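Local coordinates for protein iron dependent repressor (PDB 2X4H) that probably acts as a metal-dependent transcriptional regulator of the DtxR/MntR family, binding DNA and transition metal ions, at residues L20-Y25 with D66-T71. Residues are numbered along the deposited sequence; the frame is centred on the assembly and turned at random.
Sequences LTIKRY and DGVWIT
Ile22 of helix 13-27 packs on Val68 and Ile70 of strand 67-70. Two kinds of contact are made. The first is apolar. CD1 of Ile22 meets CG1 of Val68 at 3.7 Å, the two side chains crossing at a slant. Farther along the strand, CG2 of Ile22 lies 4.4 Å from CB of Ile70.

The second kind is methyl against backbone. The CG2 methyl stands anti to the backbone N of Ile22 (chi1 of CG1 -68°) and faces the strand backbone, while CG1 carries CD1 to Val68. CG2 rests 3.7 Å from Val68 O and 3.9 Å from Ile70 N. Both polar atoms are satisfied by one side chain, since Asn26, on the same helix, accepts from Ile70 N through OD1 and donates to Val68 O through ND2.

The axes of helical segment 20-25 and strand 67-70 run at 101° and come within 7.6 Å. Val61 touches both Ile22 and Val68, Ile37 packs on Ile22, and Ile78 of helix 72-94 packs on Ile70. Strand 67-70 pairs antiparallel with strand 61-64, forming the two-stranded wing. The contact joins helix 13-27 to the wing in the winged helix-turn-helix fold of the N-terminal DNA-binding domain.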
ATOM      1  N   LEU C  20      10.556  12.703  -4.187  1.00 58.64           N
ATOM      2  CA  LEU C  20      11.524  13.715  -4.620  1.00 60.97           C
ATOM      3  C   LEU C  20      11.762  13.585  -6.119  1.00 60.82           C
ATOM      4  O   LEU C  20      12.003  14.581  -6.792  1.00 61.83           O
ATOM      5  CB  LEU C  20      12.850  13.594  -3.861  1.00 63.25           C
ATOM      6  CG  LEU C  20      12.832  14.105  -2.418  1.00 65.52           C
ATOM      7  CD1 LEU C  20      13.956  13.487  -1.587  1.00 68.07           C
ATOM      8  CD2 LEU C  20      12.905  15.633  -2.400  1.00 67.31           C
ATOM      9  N   THR C  21      11.691  12.361  -6.643  1.00 59.82           N
ATOM     10  CA  THR C  21      11.859  12.154  -8.079  1.00 60.36           C
ATOM     11  C   THR C  21      10.646  12.646  -8.865  1.00 59.25           C
ATOM     12  O   THR C  21      10.795  13.247  -9.914  1.00 59.82           O
ATOM     13  CB  THR C  21      12.075  10.696  -8.422  1.00 60.43           C
ATOM     14  OG1 THR C  21      13.219  10.203  -7.720  1.00 62.30           O
ATOM     15  CG2 THR C  21      12.301  10.555  -9.900  1.00 62.15           C
ATOM     16  N   ILE C  22       9.453  12.371  -8.353  1.00 58.26           N
ATOM     17  CA  ILE C  22       8.218  12.887  -8.937  1.00 57.82           C
ATOM     18  C   ILE C  22       8.203  14.432  -8.890  1.00 59.23           C
ATOM     19  O   ILE C  22       7.859  15.086  -9.879  1.00 59.06           O
ATOM     20  CB  ILE C  22       6.970  12.288  -8.210  1.00 56.88           C
ATOM     21  CG1 ILE C  22       6.852  10.797  -8.501  1.00 55.57           C
ATOM     22  CG2 ILE C  22       5.670  13.021  -8.608  1.00 57.58           C
ATOM     23  CD1 ILE C  22       5.896  10.066  -7.571  1.00 53.72           C
ATOM     24  N   LYS C  23       8.601  15.011  -7.761  1.00 60.52           N
ATOM     25  CA  LYS C  23       8.604  16.489  -7.609  1.00 62.97           C
ATOM     26  C   LYS C  23       9.503  17.219  -8.619  1.00 64.05           C
ATOM     27  O   LYS C  23       9.164  18.306  -9.079  1.00 64.68           O
ATOM     28  CB  LYS C  23       8.973  16.896  -6.166  1.00 64.97           C
ATOM     29  CG  LYS C  23       8.753  18.384  -5.830  1.00 68.80           C
ATOM     30  CD  LYS C  23       9.156  18.690  -4.398  1.00 72.48           C
ATOM     31  CE  LYS C  23       8.980  20.169  -4.044  1.00 77.19           C
ATOM     32  NZ  LYS C  23       9.907  21.020  -4.813  1.00 78.56           N
ATOM     33  N   ARG C  24      10.640  16.620  -8.962  1.00 64.48           N
ATOM     34  CA  ARG C  24      11.568  17.215  -9.930  1.00 66.75           C
ATOM     35  C   ARG C  24      10.864  17.440 -11.282  1.00 66.11           C
ATOM     36  O   ARG C  24      10.887  18.536 -11.814  1.00 67.87           O
ATOM     37  CB  ARG C  24      12.812  16.317 -10.081  1.00 67.82           C
ATOM     38  CG  ARG C  24      13.971  16.915 -10.873  1.00 71.70           C
ATOM     39  CD  ARG C  24      14.993  15.857 -11.331  1.00 75.07           C
ATOM     40  NE  ARG C  24      15.585  15.065 -10.239  1.00 77.62           N
ATOM     41  CZ  ARG C  24      15.437  13.742 -10.051  1.00 78.47           C
ATOM     42  NH1 ARG C  24      14.697  12.989 -10.870  1.00 77.55           N
ATOM     43  NH2 ARG C  24      16.040  13.149  -9.024  1.00 79.33           N
ATOM     44  N   TYR C  25      10.222  16.403 -11.821  1.00 64.79           N
ATOM     45  CA  TYR C  25       9.415  16.543 -13.036  1.00 64.39           C
ATOM     46  C   TYR C  25       8.315  17.590 -12.836  1.00 65.02           C
ATOM     47  O   TYR C  25       8.235  18.566 -13.610  1.00 66.37           O
ATOM     48  CB  TYR C  25       8.828  15.181 -13.480  1.00 63.33           C
ATOM     49  CG  TYR C  25       9.904  14.218 -13.925  1.00 63.55           C
ATOM     50  CD1 TYR C  25      10.313  13.173 -13.110  1.00 62.02           C
ATOM     51  CD2 TYR C  25      10.564  14.395 -15.137  1.00 65.32           C
ATOM     52  CE1 TYR C  25      11.321  12.319 -13.501  1.00 63.31           C
ATOM     53  CE2 TYR C  25      11.578  13.540 -15.530  1.00 66.55           C
ATOM     54  CZ  TYR C  25      11.948  12.510 -14.705  1.00 65.63           C
ATOM     55  OH  TYR C  25      12.955  11.674 -15.092  1.00 68.95           O
ATOM     56  N   ASP C  66      -1.131  12.513 -17.865  1.00 73.62           N
ATOM     57  CA  ASP C  66       0.158  13.167 -18.070  1.00 74.97           C
ATOM     58  C   ASP C  66       1.291  12.414 -17.369  1.00 73.68           C
ATOM     59  O   ASP C  66       2.457  12.557 -17.735  1.00 75.50           O
ATOM     60  CB  ASP C  66       0.067  14.594 -17.470  1.00 75.41           C
ATOM     61  CG  ASP C  66       1.133  15.552 -18.012  1.00 79.72           C
ATOM     62  OD1 ASP C  66       1.869  15.177 -18.956  1.00 84.67           O
ATOM     63  OD2 ASP C  66       1.217  16.697 -17.506  1.00 80.71           O
ATOM     64  N   GLY C  67       0.927  11.631 -16.354  1.00 70.79           N
ATOM     65  CA  GLY C  67       1.874  10.992 -15.449  1.00 69.77           C
ATOM     66  C   GLY C  67       1.490  11.241 -13.995  1.00 67.27           C
ATOM     67  O   GLY C  67       0.344  11.568 -13.667  1.00 66.06           O
ATOM     68  N   VAL C  68       2.467  11.111 -13.115  1.00 66.86           N
ATOM     69  CA  VAL C  68       2.229  11.203 -11.684  1.00 64.98           C
ATOM     70  C   VAL C  68       2.521  12.624 -11.180  1.00 64.71           C
ATOM     71  O   VAL C  68       3.515  13.237 -11.557  1.00 65.27           O
ATOM     72  CB  VAL C  68       3.082  10.154 -10.953  1.00 65.25           C
ATOM     73  CG1 VAL C  68       2.716  10.084  -9.467  1.00 63.32           C
ATOM     74  CG2 VAL C  68       2.921   8.791 -11.643  1.00 65.08           C
ATOM     75  N   TRP C  69       1.622  13.143 -10.350  1.00 63.81           N
ATOM     76  CA  TRP C  69       1.776  14.461  -9.760  1.00 64.59           C
ATOM     77  C   TRP C  69       1.702  14.349  -8.241  1.00 63.30           C
ATOM     78  O   TRP C  69       0.867  13.609  -7.697  1.00 62.28           O
ATOM     79  CB  TRP C  69       0.695  15.441 -10.260  1.00 65.50           C
ATOM     80  CG  TRP C  69       0.797  15.813 -11.709  1.00 68.45           C
ATOM     81  CD1 TRP C  69       0.235  15.152 -12.754  1.00 70.21           C
ATOM     82  CD2 TRP C  69       1.478  16.948 -12.278  1.00 71.60           C
ATOM     83  NE1 TRP C  69       0.519  15.794 -13.933  1.00 72.42           N
ATOM     84  CE2 TRP C  69       1.288  16.892 -13.672  1.00 73.41           C
ATOM     85  CE3 TRP C  69       2.234  17.994 -11.745  1.00 73.00           C
ATOM     86  CZ2 TRP C  69       1.828  17.836 -14.542  1.00 76.56           C
ATOM     87  CZ3 TRP C  69       2.775  18.935 -12.612  1.00 75.82           C
ATOM     88  CH2 TRP C  69       2.563  18.852 -13.993  1.00 78.33           C
ATOM     89  N   ILE C  70       2.561  15.103  -7.555  1.00 63.06           N
ATOM     90  CA  ILE C  70       2.563  15.110  -6.091  1.00 62.11           C
ATOM     91  C   ILE C  70       1.398  15.951  -5.553  1.00 61.82           C
ATOM     92  O   ILE C  70       1.154  17.032  -6.024  1.00 62.43           O
ATOM     93  CB  ILE C  70       3.924  15.616  -5.544  1.00 62.87           C
ATOM     94  CG1 ILE C  70       4.027  15.354  -4.039  1.00 63.22           C
ATOM     95  CG2 ILE C  70       4.142  17.098  -5.844  1.00 63.57           C
ATOM     96  CD1 ILE C  70       5.407  15.569  -3.494  1.00 64.06           C
ATOM     97  N   THR C  71       0.660  15.430  -4.588  1.00 60.76           N
ATOM     98  CA  THR C  71      -0.424  16.192  -3.980  1.00 61.92           C
ATOM     99  C   THR C  71       0.118  17.168  -2.928  1.00 63.22           C
ATOM    100  O   THR C  71       1.268  17.076  -2.527  1.00 61.44           O
ATOM    101  CB  THR C  71      -1.413  15.265  -3.283  1.00 62.41           C
ATOM    102  OG1 THR C  71      -0.749  14.572  -2.217  1.00 59.39           O
ATOM    103  CG2 THR C  71      -1.999  14.250  -4.277  1.00 61.94           C
TER